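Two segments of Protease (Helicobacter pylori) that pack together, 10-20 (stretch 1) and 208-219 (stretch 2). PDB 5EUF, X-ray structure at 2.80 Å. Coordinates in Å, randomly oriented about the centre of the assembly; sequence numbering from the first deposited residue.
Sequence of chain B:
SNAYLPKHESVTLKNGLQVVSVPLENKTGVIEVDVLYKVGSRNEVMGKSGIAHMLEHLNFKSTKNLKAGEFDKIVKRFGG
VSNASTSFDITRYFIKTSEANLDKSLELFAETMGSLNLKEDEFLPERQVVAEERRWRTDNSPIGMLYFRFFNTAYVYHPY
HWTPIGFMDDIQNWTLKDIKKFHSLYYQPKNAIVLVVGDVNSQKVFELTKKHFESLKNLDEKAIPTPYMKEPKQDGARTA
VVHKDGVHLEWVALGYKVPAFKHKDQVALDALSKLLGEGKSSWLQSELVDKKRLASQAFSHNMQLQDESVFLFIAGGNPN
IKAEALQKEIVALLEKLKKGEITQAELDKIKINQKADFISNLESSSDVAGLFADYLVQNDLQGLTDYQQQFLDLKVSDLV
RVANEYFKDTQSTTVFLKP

Stretch 1, residues 10-20: SVTLKNGLQVV
Stretch 2, residues 208-219: LTKKHFESLKNL

A β-hairpin is docked against the end of a helix and the turn that follows it. Strands 10-12 and 18-20 pair antiparallel: Val11 N gives to Val19 O (3.0 Å), Val19 N to Val11 O (2.7 Å), and Leu13 N to Leu17 O (2.8 Å). A type I turn from Leu13 to Gly16 joins them, closed by Gly16 N to Leu13 O (3.1 Å); Gly16 sits at phi/psi 90/-1, where a CB would jam against the preceding carbonyl. The helix is already running at Leu208, with Phe213 N on Thr209 O (2.7 Å), and a second type I turn, Phe213 to Leu216, is closed by Leu216 N to Phe213 O (3.2 Å). In register, Val19 lies by Thr209 (CA-CA 7.5 Å), Leu17 by Phe213 (7.9 Å), Leu13 by Glu214 (6.0 Å) and Asn15 by Lys217 (6.5 Å).

Asn15 is the polar key, buried, with both ND2 donations and OD1 engaged. Its p rotamer (chi1 50°, chi2 15°) sends ND2 into the second turn, donating to Phe213 O (2.7 Å) and, nearly straight, to Leu216 O (3.0 Å). OD1 turns back to accept from Leu17 N (3.2 Å). The backbone Asn15 O takes Asn218 ND2 (2.9 Å, 165°), while Asn218 (m) has its OD1 satisfied elsewhere in the structure. An amide suits both places because it offers donor and acceptor together.

Beside this lies an apolar patch. Leu17 (t, chi2 93°) puts CD2 3.6 Å from Phe213 CB; Leu13 (chi1 -91°, between wells, chi2 38°) has CD2 4.1 Å from that CB. Phe213 (m) points CA-to-CB toward the hairpin, but its ring end leads away. Thr209 (m) sets CG2 3.5 Å from Val19 CG2 (Val19 t), its OG1 being bonded elsewhere. Branched aliphatic ends suit Leu13, Leu17 and Val19, filling buried space without adding a polar group. At the margin, Lys14 (chi1 p, then t, t, t) lays CG 3.9 Å from Glu214 CG, though its NZ comes within 4.1 Å of Lys217 NZ, a like-charge approach. In all, 555 Å² is buried, both sides summed.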

ATOM      1  N   SER B  10       0.437 -25.128 -30.602  1.00 46.54           N
ATOM      2  CA  SER B  10      -0.535 -24.569 -29.671  1.00 42.46           C
ATOM      3  C   SER B  10      -1.969 -24.828 -30.121  1.00 46.49           C
ATOM      4  O   SER B  10      -2.281 -24.789 -31.312  1.00 39.95           O
ATOM      5  CB  SER B  10      -0.311 -23.066 -29.498  1.00 43.37           C
ATOM      6  OG  SER B  10      -1.279 -22.503 -28.629  1.00 53.81           O
ATOM      7  N   VAL B  11      -2.837 -25.095 -29.151  1.00 49.85           N
ATOM      8  CA  VAL B  11      -4.255 -25.300 -29.403  1.00 46.92           C
ATOM      9  C   VAL B  11      -5.073 -24.677 -28.276  1.00 49.75           C
ATOM     10  O   VAL B  11      -4.804 -24.916 -27.098  1.00 41.27           O
ATOM     11  CB  VAL B  11      -4.605 -26.802 -29.528  1.00 48.22           C
ATOM     12  CG1 VAL B  11      -6.100 -27.027 -29.362  1.00 46.33           C
ATOM     13  CG2 VAL B  11      -4.123 -27.357 -30.862  1.00 54.10           C
ATOM     14  N   THR B  12      -6.056 -23.861 -28.642  1.00 54.99           N
ATOM     15  CA  THR B  12      -6.968 -23.284 -27.663  1.00 46.08           C
ATOM     16  C   THR B  12      -8.277 -24.063 -27.647  1.00 42.16           C
ATOM     17  O   THR B  12      -8.868 -24.319 -28.695  1.00 39.59           O
ATOM     18  CB  THR B  12      -7.254 -21.802 -27.952  1.00 46.39           C
ATOM     19  OG1 THR B  12      -6.028 -21.059 -27.904  1.00 49.73           O
ATOM     20  CG2 THR B  12      -8.224 -21.236 -26.924  1.00 43.61           C
ATOM     21  N   LEU B  13      -8.720 -24.441 -26.453  1.00 49.34           N
ATOM     22  CA  LEU B  13      -9.932 -25.237 -26.293  1.00 43.51           C
ATOM     23  C   LEU B  13     -11.174 -24.353 -26.283  1.00 46.88           C
ATOM     24  O   LEU B  13     -11.072 -23.125 -26.293  1.00 54.73           O
ATOM     25  CB  LEU B  13      -9.856 -26.070 -25.012  1.00 26.01           C
ATOM     26  CG  LEU B  13      -9.273 -27.482 -25.120  1.00 31.94           C
ATOM     27  CD1 LEU B  13      -8.102 -27.549 -26.094  1.00 32.49           C
ATOM     28  CD2 LEU B  13      -8.850 -27.984 -23.746  1.00 25.20           C
ATOM     29  N   LYS B  14     -12.347 -24.980 -26.259  1.00 49.37           N
ATOM     30  CA  LYS B  14     -13.609 -24.250 -26.364  1.00 56.67           C
ATOM     31  C   LYS B  14     -13.922 -23.445 -25.105  1.00 52.75           C
ATOM     32  O   LYS B  14     -14.856 -22.643 -25.091  1.00 59.23           O
ATOM     33  CB  LYS B  14     -14.764 -25.211 -26.664  1.00 64.52           C
ATOM     34  CG  LYS B  14     -15.141 -26.134 -25.514  1.00 65.71           C
ATOM     35  CD  LYS B  14     -16.383 -26.948 -25.859  1.00 67.67           C
ATOM     36  CE  LYS B  14     -16.864 -27.768 -24.673  1.00 71.24           C
ATOM     37  NZ  LYS B  14     -18.110 -28.523 -24.989  1.00 67.33           N
ATOM     38  N   ASN B  15     -13.144 -23.666 -24.052  1.00 47.24           N
ATOM     39  CA  ASN B  15     -13.330 -22.934 -22.807  1.00 42.08           C
ATOM     40  C   ASN B  15     -12.233 -21.898 -22.589  1.00 40.69           C
ATOM     41  O   ASN B  15     -12.142 -21.293 -21.521  1.00 46.31           O
ATOM     42  CB  ASN B  15     -13.384 -23.901 -21.625  1.00 30.11           C
ATOM     43  CG  ASN B  15     -12.236 -24.885 -21.627  1.00 32.21           C
ATOM     44  OD1 ASN B  15     -11.247 -24.700 -22.334  1.00 27.71           O
ATOM     45  ND2 ASN B  15     -12.361 -25.941 -20.833  1.00 47.45           N
ATOM     46  N   GLY B  16     -11.400 -21.705 -23.608  1.00 31.86           N
ATOM     47  CA  GLY B  16     -10.350 -20.705 -23.554  1.00 26.38           C
ATOM     48  C   GLY B  16      -9.033 -21.209 -22.994  1.00 33.27           C
ATOM     49  O   GLY B  16      -8.058 -20.462 -22.918  1.00 40.40           O
ATOM     50  N   LEU B  17      -9.001 -22.477 -22.596  1.00 35.77           N
ATOM     51  CA  LEU B  17      -7.772 -23.080 -22.096  1.00 26.20           C
ATOM     52  C   LEU B  17      -6.767 -23.277 -23.224  1.00 31.21           C
ATOM     53  O   LEU B  17      -7.086 -23.865 -24.258  1.00 29.13           O
ATOM     54  CB  LEU B  17      -8.056 -24.421 -21.418  1.00 21.19           C
ATOM     55  CG  LEU B  17      -6.814 -25.102 -20.833  1.00 25.72           C
ATOM     56  CD1 LEU B  17      -6.641 -24.733 -19.372  1.00 25.70           C
ATOM     57  CD2 LEU B  17      -6.859 -26.607 -21.010  1.00 34.80           C
ATOM     58  N   GLN B  18      -5.550 -22.784 -23.018  1.00 27.08           N
ATOM     59  CA  GLN B  18      -4.490 -22.940 -24.002  1.00 22.13           C
ATOM     60  C   GLN B  18      -3.672 -24.194 -23.716  1.00 29.08           C
ATOM     61  O   GLN B  18      -3.301 -24.457 -22.573  1.00 37.07           O
ATOM     62  CB  GLN B  18      -3.585 -21.707 -24.018  1.00 21.66           C
ATOM     63  CG  GLN B  18      -2.486 -21.760 -25.069  1.00 49.87           C
ATOM     64  CD  GLN B  18      -1.706 -20.465 -25.161  1.00 47.45           C
ATOM     65  OE1 GLN B  18      -1.849 -19.580 -24.316  1.00 60.19           O
ATOM     66  NE2 GLN B  18      -0.880 -20.344 -26.194  1.00 37.53           N
ATOM     67  N   VAL B  19      -3.400 -24.971 -24.760  1.00 23.49           N
ATOM     68  CA  VAL B  19      -2.610 -26.186 -24.617  1.00 39.66           C
ATOM     69  C   VAL B  19      -1.356 -26.103 -25.476  1.00 34.08           C
ATOM     70  O   VAL B  19      -1.440 -25.970 -26.696  1.00 31.10           O
ATOM     71  CB  VAL B  19      -3.411 -27.443 -25.011  1.00 36.97           C
ATOM     72  CG1 VAL B  19      -2.713 -28.696 -24.504  1.00 33.85           C
ATOM     73  CG2 VAL B  19      -4.822 -27.364 -24.461  1.00 33.32           C
ATOM     74  N   VAL B  20      -0.196 -26.179 -24.834  1.00 36.50           N
ATOM     75  CA  VAL B  20       1.073 -26.070 -25.542  1.00 27.71           C
ATOM     76  C   VAL B  20       1.908 -27.339 -25.398  1.00 39.88           C
ATOM     77  O   VAL B  20       2.251 -27.751 -24.287  1.00 29.35           O
ATOM     78  CB  VAL B  20       1.899 -24.870 -25.044  1.00 27.76           C
ATOM     79  CG1 VAL B  20       3.202 -24.769 -25.823  1.00 25.14           C
ATOM     80  CG2 VAL B  20       1.092 -23.580 -25.164  1.00 25.10           C
ATOM     81  N   LEU B 208      -5.459 -35.877 -25.181  1.00 33.47           N
ATOM     82  CA  LEU B 208      -5.522 -36.245 -23.772  1.00 33.98           C
ATOM     83  C   LEU B 208      -5.900 -35.044 -22.913  1.00 32.54           C
ATOM     84  O   LEU B 208      -6.593 -35.184 -21.906  1.00 37.47           O
ATOM     85  CB  LEU B 208      -4.191 -36.839 -23.304  1.00 30.33           C
ATOM     86  CG  LEU B 208      -4.180 -38.360 -23.119  1.00 33.32           C
ATOM     87  CD1 LEU B 208      -4.625 -39.065 -24.390  1.00 34.18           C
ATOM     88  CD2 LEU B 208      -2.806 -38.844 -22.688  1.00 38.48           C
ATOM     89  N   THR B 209      -5.442 -33.863 -23.313  1.00 31.83           N
ATOM     90  CA  THR B 209      -5.823 -32.641 -22.620  1.00 29.54           C
ATOM     91  C   THR B 209      -7.283 -32.313 -22.920  1.00 42.82           C
ATOM     92  O   THR B 209      -8.039 -31.931 -22.026  1.00 49.65           O
ATOM     93  CB  THR B 209      -4.926 -31.461 -23.017  1.00 24.35           C
ATOM     94  OG1 THR B 209      -3.592 -31.707 -22.556  1.00 33.46           O
ATOM     95  CG2 THR B 209      -5.433 -30.176 -22.392  1.00 25.88           C
ATOM     96  N   LYS B 210      -7.676 -32.476 -24.181  1.00 44.13           N
ATOM     97  CA  LYS B 210      -9.071 -32.313 -24.575  1.00 28.08           C
ATOM     98  C   LYS B 210      -9.954 -33.281 -23.805  1.00 34.86           C
ATOM     99  O   LYS B 210     -11.094 -32.968 -23.472  1.00 47.57           O
ATOM    100  CB  LYS B 210      -9.249 -32.535 -26.079  1.00 29.32           C
ATOM    101  CG  LYS B 210      -8.775 -31.387 -26.953  1.00 53.79           C
ATOM    102  CD  LYS B 210      -9.080 -31.666 -28.418  1.00 54.70           C
ATOM    103  CE  LYS B 210      -8.587 -30.541 -29.315  1.00 62.70           C
ATOM    104  NZ  LYS B 210      -8.919 -30.782 -30.747  1.00 64.75           N
ATOM    105  N   LYS B 211      -9.417 -34.462 -23.525  1.00 46.06           N
ATOM    106  CA  LYS B 211     -10.148 -35.475 -22.776  1.00 29.81           C
ATOM    107  C   LYS B 211     -10.498 -34.989 -21.371  1.00 40.75           C
ATOM    108  O   LYS B 211     -11.617 -35.186 -20.901  1.00 50.65           O
ATOM    109  CB  LYS B 211      -9.339 -36.772 -22.699  1.00 30.18           C
ATOM    110  CG  LYS B 211      -9.940 -37.820 -21.776  1.00 35.32           C
ATOM    111  CD  LYS B 211      -9.214 -39.152 -21.872  1.00 34.98           C
ATOM    112  CE  LYS B 211      -9.890 -40.209 -21.007  1.00 37.76           C
ATOM    113  NZ  LYS B 211      -9.235 -41.545 -21.123  1.00 50.43           N
ATOM    114  N   HIS B 212      -9.549 -34.336 -20.708  1.00 34.34           N
ATOM    115  CA  HIS B 212      -9.728 -33.986 -19.303  1.00 36.81           C
ATOM    116  C   HIS B 212     -10.131 -32.531 -19.058  1.00 39.23           C
ATOM    117  O   HIS B 212     -10.658 -32.206 -17.996  1.00 40.58           O
ATOM    118  CB  HIS B 212      -8.446 -34.292 -18.526  1.00 26.19           C
ATOM    119  CG  HIS B 212      -8.081 -35.743 -18.513  1.00 27.05           C
ATOM    120  ND1 HIS B 212      -7.240 -36.306 -19.449  1.00 40.11           N
ATOM    121  CD2 HIS B 212      -8.449 -36.747 -17.685  1.00 29.74           C
ATOM    122  CE1 HIS B 212      -7.101 -37.595 -19.193  1.00 35.85           C
ATOM    123  NE2 HIS B 212      -7.825 -37.888 -18.128  1.00 33.75           N
ATOM    124  N   PHE B 213      -9.899 -31.660 -20.032  1.00 25.93           N
ATOM    125  CA  PHE B 213     -10.064 -30.232 -19.786  1.00 29.11           C
ATOM    126  C   PHE B 213     -11.124 -29.539 -20.645  1.00 31.54           C
ATOM    127  O   PHE B 213     -11.629 -28.484 -20.267  1.00 52.02           O
ATOM    128  CB  PHE B 213      -8.718 -29.524 -19.971  1.00 37.94           C
ATOM    129  CG  PHE B 213      -7.679 -29.928 -18.963  1.00 36.64           C
ATOM    130  CD1 PHE B 213      -7.541 -29.231 -17.772  1.00 36.91           C
ATOM    131  CD2 PHE B 213      -6.844 -31.007 -19.200  1.00 33.31           C
ATOM    132  CE1 PHE B 213      -6.587 -29.599 -16.839  1.00 29.66           C
ATOM    133  CE2 PHE B 213      -5.888 -31.380 -18.271  1.00 36.27           C
ATOM    134  CZ  PHE B 213      -5.760 -30.674 -17.088  1.00 31.02           C
ATOM    135  N   GLU B 214     -11.462 -30.121 -21.791  1.00 27.03           N
ATOM    136  CA  GLU B 214     -12.374 -29.466 -22.726  1.00 38.84           C
ATOM    137  C   GLU B 214     -13.772 -29.279 -22.141  1.00 54.13           C
ATOM    138  O   GLU B 214     -14.481 -28.335 -22.497  1.00 57.28           O
ATOM    139  CB  GLU B 214     -12.461 -30.259 -24.031  1.00 39.72           C
ATOM    140  CG  GLU B 214     -13.166 -29.525 -25.161  1.00 56.76           C
ATOM    141  CD  GLU B 214     -13.288 -30.367 -26.417  1.00 72.53           C
ATOM    142  OE1 GLU B 214     -13.665 -31.554 -26.309  1.00 71.47           O
ATOM    143  OE2 GLU B 214     -13.001 -29.839 -27.512  1.00 78.45           O
ATOM    144  N   SER B 215     -14.160 -30.171 -21.236  1.00 51.10           N
ATOM    145  CA  SER B 215     -15.504 -30.149 -20.670  1.00 45.17           C
ATOM    146  C   SER B 215     -15.605 -29.288 -19.410  1.00 41.67           C
ATOM    147  O   SER B 215     -16.696 -29.085 -18.878  1.00 49.47           O
ATOM    148  CB  SER B 215     -15.967 -31.575 -20.366  1.00 35.81           C
ATOM    149  OG  SER B 215     -14.908 -32.348 -19.826  1.00 44.56           O
ATOM    150  N   LEU B 216     -14.473 -28.779 -18.933  1.00 35.94           N
ATOM    151  CA  LEU B 216     -14.474 -27.906 -17.760  1.00 36.64           C
ATOM    152  C   LEU B 216     -15.081 -26.551 -18.105  1.00 36.72           C
ATOM    153  O   LEU B 216     -14.850 -26.015 -19.187  1.00 45.87           O
ATOM    154  CB  LEU B 216     -13.058 -27.728 -17.205  1.00 25.34           C
ATOM    155  CG  LEU B 216     -12.449 -28.966 -16.541  1.00 36.29           C
ATOM    156  CD1 LEU B 216     -11.191 -28.606 -15.783  1.00 40.15           C
ATOM    157  CD2 LEU B 216     -13.454 -29.633 -15.617  1.00 36.73           C
ATOM    158  N   LYS B 217     -15.859 -26.001 -17.180  1.00 30.76           N
ATOM    159  CA  LYS B 217     -16.597 -24.776 -17.453  1.00 32.95           C
ATOM    160  C   LYS B 217     -15.958 -23.555 -16.798  1.00 31.13           C
ATOM    161  O   LYS B 217     -15.254 -23.666 -15.797  1.00 37.92           O
ATOM    162  CB  LYS B 217     -18.052 -24.917 -16.988  1.00 34.90           C
ATOM    163  CG  LYS B 217     -18.794 -26.103 -17.596  1.00 37.72           C
ATOM    164  CD  LYS B 217     -18.714 -26.099 -19.120  1.00 41.18           C
ATOM    165  CE  LYS B 217     -19.327 -27.363 -19.710  1.00 50.29           C
ATOM    166  NZ  LYS B 217     -19.025 -27.518 -21.165  1.00 51.80           N
ATOM    167  N   ASN B 218     -16.205 -22.389 -17.384  1.00 41.50           N
ATOM    168  CA  ASN B 218     -15.791 -21.128 -16.787  1.00 37.27           C
ATOM    169  C   ASN B 218     -16.850 -20.628 -15.813  1.00 45.20           C
ATOM    170  O   ASN B 218     -17.911 -21.237 -15.669  1.00 51.90           O
ATOM    171  CB  ASN B 218     -15.527 -20.077 -17.869  1.00 33.26           C
ATOM    172  CG  ASN B 218     -14.261 -20.354 -18.659  1.00 29.68           C
ATOM    173  OD1 ASN B 218     -13.198 -20.593 -18.087  1.00 29.84           O
ATOM    174  ND2 ASN B 218     -14.370 -20.322 -19.981  1.00 30.98           N
ATOM    175  N   LEU B 219     -16.561 -19.519 -15.144  1.00 53.34           N
ATOM    176  CA  LEU B 219     -17.493 -18.948 -14.182  1.00 41.84           C
ATOM    177  C   LEU B 219     -18.548 -18.119 -14.898  1.00 46.54           C
ATOM    178  O   LEU B 219     -19.735 -18.187 -14.574  1.00 45.30           O
ATOM    179  CB  LEU B 219     -16.748 -18.095 -13.155  1.00 37.66           C
ATOM    180  CG  LEU B 219     -17.582 -17.567 -11.988  1.00 40.92           C
ATOM    181  CD1 LEU B 219     -18.191 -18.721 -11.207  1.00 47.38           C
ATOM    182  CD2 LEU B 219     -16.731 -16.691 -11.085  1.00 47.90           C
TER